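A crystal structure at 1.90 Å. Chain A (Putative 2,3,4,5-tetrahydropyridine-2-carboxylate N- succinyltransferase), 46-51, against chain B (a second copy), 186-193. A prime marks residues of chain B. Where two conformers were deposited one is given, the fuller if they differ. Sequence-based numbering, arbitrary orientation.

Chain A, residues 46-51: ASFALI
Chain B (186-193) NEMRLKMS

The methyl of Ala49 lies against a helix backbone, CB 3.5 Å from Met188′ CA, an approach suited to a side chain that ends at CB; the two CA atoms, 5.0 Å apart, set the register. The strand that includes residues 46-48 runs nearly antiparallel to helix 186-192′, at 157° with axes 8.8 Å apart. Ala49 itself has phi/psi -105/-7, between the extended Phe48 (-118/145) and Leu50 (-151/128).

Two selenomethionines frame the methyl. Met188′ (m, t, t), long and unbranched, brings CG to 3.9 Å from Ala49 CB and its CE to Leu50 CD1 (Leu50 m, t); that 2.7 Å separation is too short for relaxed packing, and Leu50 was deposited in two conformers. Met192′ folds back (m, m, chi3 100°), placing CE 4.3 Å from Ala49 CB and 3.6 Å from Ser47 O. Of 369 Å² buried, Ala49 (87 Å²) and Met188′ (70 Å²) contribute the largest shares.

Outward, the long Lys191′, m then extended, carries its charge past Ala49, donating from NZ to Phe48 O at 2.8 Å. Glu187′ (t, t, chi3 -5°), one turn earlier, salt-bridges that amine, OE2 to Lys191′ NZ 2.9 Å. A water oxygen links the stretches, 2.6 Å from Ala49 O and, weakly, 3.3 Å from Glu187′ OE1.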

ATOM      1  N   ALA A  46      49.371   4.510 -28.595  1.00 22.68           N
ATOM      2  CA  ALA A  46      49.916   5.715 -29.179  1.00 22.51           C
ATOM      3  C   ALA A  46      49.836   6.843 -28.146  1.00 21.85           C
ATOM      4  O   ALA A  46      48.831   6.957 -27.413  1.00 24.58           O
ATOM      5  CB  ALA A  46      49.126   6.065 -30.425  1.00 21.25           C
ATOM      6  N   SER A  47      50.906   7.617 -28.008  1.00 21.11           N
ATOM      7  CA  SER A  47      50.953   8.733 -27.064  1.00 21.87           C
ATOM      8  C   SER A  47      51.284  10.031 -27.819  1.00 21.39           C
ATOM      9  O   SER A  47      52.217  10.063 -28.629  1.00 22.56           O
ATOM     10  CB  SER A  47      51.975   8.461 -25.949  1.00 21.20           C
ATOM     11  OG  SER A  47      51.710   7.215 -25.288  1.00 25.21           O
ATOM     12  N   PHE A  48      50.522  11.089 -27.543  1.00 19.42           N
ATOM     13  CA  PHE A  48      50.730  12.390 -28.116  1.00 21.88           C
ATOM     14  C   PHE A  48      51.039  13.375 -27.012  1.00 25.40           C
ATOM     15  O   PHE A  48      50.434  13.314 -25.957  1.00 23.25           O
ATOM     16  CB  PHE A  48      49.447  12.879 -28.820  1.00 18.67           C
ATOM     17  CG  PHE A  48      49.001  12.048 -29.990  1.00 20.66           C
ATOM     18  CD1 PHE A  48      48.242  10.913 -29.807  1.00 23.52           C
ATOM     19  CD2 PHE A  48      49.242  12.481 -31.280  1.00 20.32           C
ATOM     20  CE1 PHE A  48      47.760  10.167 -30.844  1.00 21.25           C
ATOM     21  CE2 PHE A  48      48.782  11.740 -32.356  1.00 21.49           C
ATOM     22  CZ  PHE A  48      48.007  10.574 -32.129  1.00 19.93           C
ATOM     23  N   ALA A  49      51.904  14.348 -27.294  1.00 24.12           N
ATOM     24  CA  ALA A  49      52.124  15.440 -26.361  1.00 25.79           C
ATOM     25  C   ALA A  49      51.470  16.729 -26.820  1.00 24.94           C
ATOM     26  O   ALA A  49      51.465  17.704 -26.068  1.00 29.26           O
ATOM     27  CB  ALA A  49      53.636  15.667 -26.145  1.00 23.09           C
ATOM     28  N   LEU A  50      50.922  16.723 -28.042  1.00 24.32           N
ATOM     29  CA  LEU A  50      50.276  17.902 -28.645  0.50 25.51           C
ATOM     30  C   LEU A  50      49.198  17.419 -29.598  1.00 24.75           C
ATOM     31  O   LEU A  50      49.456  16.566 -30.445  1.00 24.87           O
ATOM     32  CB  LEU A  50      51.266  18.754 -29.449  0.50 24.56           C
ATOM     33  CG  LEU A  50      52.321  19.610 -28.750  0.50 26.61           C
ATOM     34  CD1 LEU A  50      53.344  20.137 -29.791  0.50 23.66           C
ATOM     35  CD2 LEU A  50      51.680  20.751 -27.939  0.50 24.18           C
ATOM     36  N   ILE A  51      47.994  17.946 -29.434  1.00 24.91           N
ATOM     37  CA  ILE A  51      46.865  17.660 -30.290  1.00 24.21           C
ATOM     38  C   ILE A  51      46.447  18.951 -30.947  1.00 23.62           C
ATOM     39  O   ILE A  51      46.247  19.988 -30.292  1.00 26.58           O
ATOM     40  CB  ILE A  51      45.642  17.134 -29.461  1.00 26.82           C
ATOM     41  CG1 ILE A  51      46.026  15.930 -28.636  1.00 23.51           C
ATOM     42  CG2 ILE A  51      44.426  16.844 -30.352  1.00 21.46           C
ATOM     43  CD1 ILE A  51      46.379  14.713 -29.517  1.00 21.13           C
TER
ATOM     44  N   ASN B 186      57.107  19.686 -19.086  1.00 24.94           N
ATOM     45  CA  ASN B 186      57.968  18.625 -19.565  1.00 25.94           C
ATOM     46  C   ASN B 186      57.278  17.543 -20.373  1.00 26.11           C
ATOM     47  O   ASN B 186      57.904  16.573 -20.760  1.00 23.33           O
ATOM     48  CB  ASN B 186      58.663  18.033 -18.362  1.00 24.73           C
ATOM     49  CG  ASN B 186      59.628  19.025 -17.740  1.00 32.92           C
ATOM     50  OD1 ASN B 186      60.709  19.194 -18.260  1.00 33.49           O
ATOM     51  ND2 ASN B 186      59.219  19.740 -16.697  1.00 26.08           N
ATOM     52  N   GLU B 187      55.996  17.736 -20.678  1.00 25.93           N
ATOM     53  CA  GLU B 187      55.221  16.704 -21.324  1.00 27.54           C
ATOM     54  C   GLU B 187      55.802  16.251 -22.669  1.00 24.55           C
ATOM     55  O   GLU B 187      55.828  15.055 -22.952  1.00 24.65           O
ATOM     56  CB  GLU B 187      53.760  17.142 -21.512  1.00 27.35           C
ATOM     57  CG  GLU B 187      52.851  16.004 -22.030  1.00 32.19           C
ATOM     58  CD  GLU B 187      51.443  16.464 -22.419  1.00 30.41           C
ATOM     59  OE1 GLU B 187      51.138  17.649 -22.207  1.00 29.59           O
ATOM     60  OE2 GLU B 187      50.677  15.629 -22.970  1.00 28.91           O
HETATM   61  N   MSE B 188      56.159  17.194 -23.543  1.00 25.02           N
HETATM   62  CA  MSE B 188      56.671  16.820 -24.867  1.00 27.24           C
HETATM   63  C   MSE B 188      57.935  15.993 -24.743  1.00 25.97           C
HETATM   64  O   MSE B 188      58.042  14.927 -25.307  1.00 24.37           O
HETATM   65  CB  MSE B 188      57.005  18.054 -25.685  1.00 24.47           C
HETATM   66  CG  MSE B 188      55.828  18.836 -26.061  1.00 29.22           C
HETATM   67 SE   MSE B 188      56.332  20.229 -27.306  0.75 36.85          SE
HETATM   68  CE  MSE B 188      54.585  20.961 -27.519  1.00 42.31           C
ATOM     69  N   ARG B 189      58.867  16.503 -23.952  1.00 26.48           N
ATOM     70  CA  ARG B 189      60.138  15.857 -23.733  1.00 29.49           C
ATOM     71  C   ARG B 189      59.930  14.471 -23.130  1.00 27.92           C
ATOM     72  O   ARG B 189      60.497  13.499 -23.615  1.00 26.75           O
ATOM     73  CB  ARG B 189      61.003  16.751 -22.836  1.00 31.22           C
ATOM     74  CG  ARG B 189      62.273  16.136 -22.356  1.00 40.02           C
ATOM     75  CD  ARG B 189      63.057  17.110 -21.458  1.00 36.39           C
ATOM     76  NE  ARG B 189      62.553  17.267 -20.087  1.00 36.44           N
ATOM     77  CZ  ARG B 189      62.637  16.325 -19.143  1.00 34.89           C
ATOM     78  NH1 ARG B 189      63.167  15.132 -19.418  1.00 43.90           N
ATOM     79  NH2 ARG B 189      62.176  16.561 -17.913  1.00 40.34           N
ATOM     80  N   LEU B 190      59.111  14.371 -22.088  1.00 28.06           N
ATOM     81  CA  LEU B 190      58.913  13.106 -21.401  1.00 26.19           C
ATOM     82  C   LEU B 190      58.164  12.065 -22.255  1.00 25.53           C
ATOM     83  O   LEU B 190      58.553  10.888 -22.338  1.00 26.69           O
ATOM     84  CB  LEU B 190      58.197  13.340 -20.054  1.00 28.79           C
ATOM     85  CG  LEU B 190      58.973  14.073 -18.937  1.00 31.55           C
ATOM     86  CD1 LEU B 190      58.117  14.349 -17.722  1.00 30.72           C
ATOM     87  CD2 LEU B 190      60.182  13.267 -18.509  1.00 32.80           C
ATOM     88  N   LYS B 191      57.089  12.465 -22.907  1.00 24.09           N
ATOM     89  CA  LYS B 191      56.369  11.504 -23.740  1.00 26.68           C
ATOM     90  C   LYS B 191      57.176  11.065 -24.965  1.00 24.98           C
ATOM     91  O   LYS B 191      57.132   9.920 -25.346  1.00 28.42           O
ATOM     92  CB  LYS B 191      55.036  12.034 -24.200  1.00 26.00           C
ATOM     93  CG  LYS B 191      54.022  12.146 -23.097  1.00 25.65           C
ATOM     94  CD  LYS B 191      52.692  12.489 -23.656  1.00 25.94           C
ATOM     95  CE  LYS B 191      51.571  12.222 -22.686  1.00 26.45           C
ATOM     96  NZ  LYS B 191      50.308  12.773 -23.236  1.00 20.69           N
HETATM   97  N   MSE B 192      57.878  11.982 -25.608  1.00 26.80           N
HETATM   98  CA  MSE B 192      58.587  11.632 -26.867  1.00 26.75           C
HETATM   99  C   MSE B 192      59.816  10.789 -26.576  1.00 26.88           C
HETATM  100  O   MSE B 192      60.185   9.938 -27.378  1.00 27.41           O
HETATM  101  CB  MSE B 192      58.980  12.884 -27.645  1.00 26.02           C
HETATM  102  CG  MSE B 192      57.799  13.635 -28.201  1.00 21.64           C
HETATM  103 SE   MSE B 192      56.556  12.556 -29.363  0.75 29.29          SE
HETATM  104  CE  MSE B 192      55.083  12.146 -28.117  1.00 23.45           C
ATOM    105  N   SER B 193      60.417  11.035 -25.422  1.00 28.59           N
ATOM    106  CA  SER B 193      61.577  10.266 -24.949  1.00 29.16           C
ATOM    107  C   SER B 193      61.153   9.004 -24.232  1.00 28.69           C
ATOM    108  O   SER B 193      61.987   8.272 -23.761  1.00 30.23           O
ATOM    109  CB  SER B 193      62.448  11.121 -24.029  1.00 25.69           C
ATOM    110  OG  SER B 193      61.863  11.264 -22.780  1.00 33.95           O
TER
HETATM  111  O   HOH W   1      52.319  19.639 -24.602  1.00 38.84           O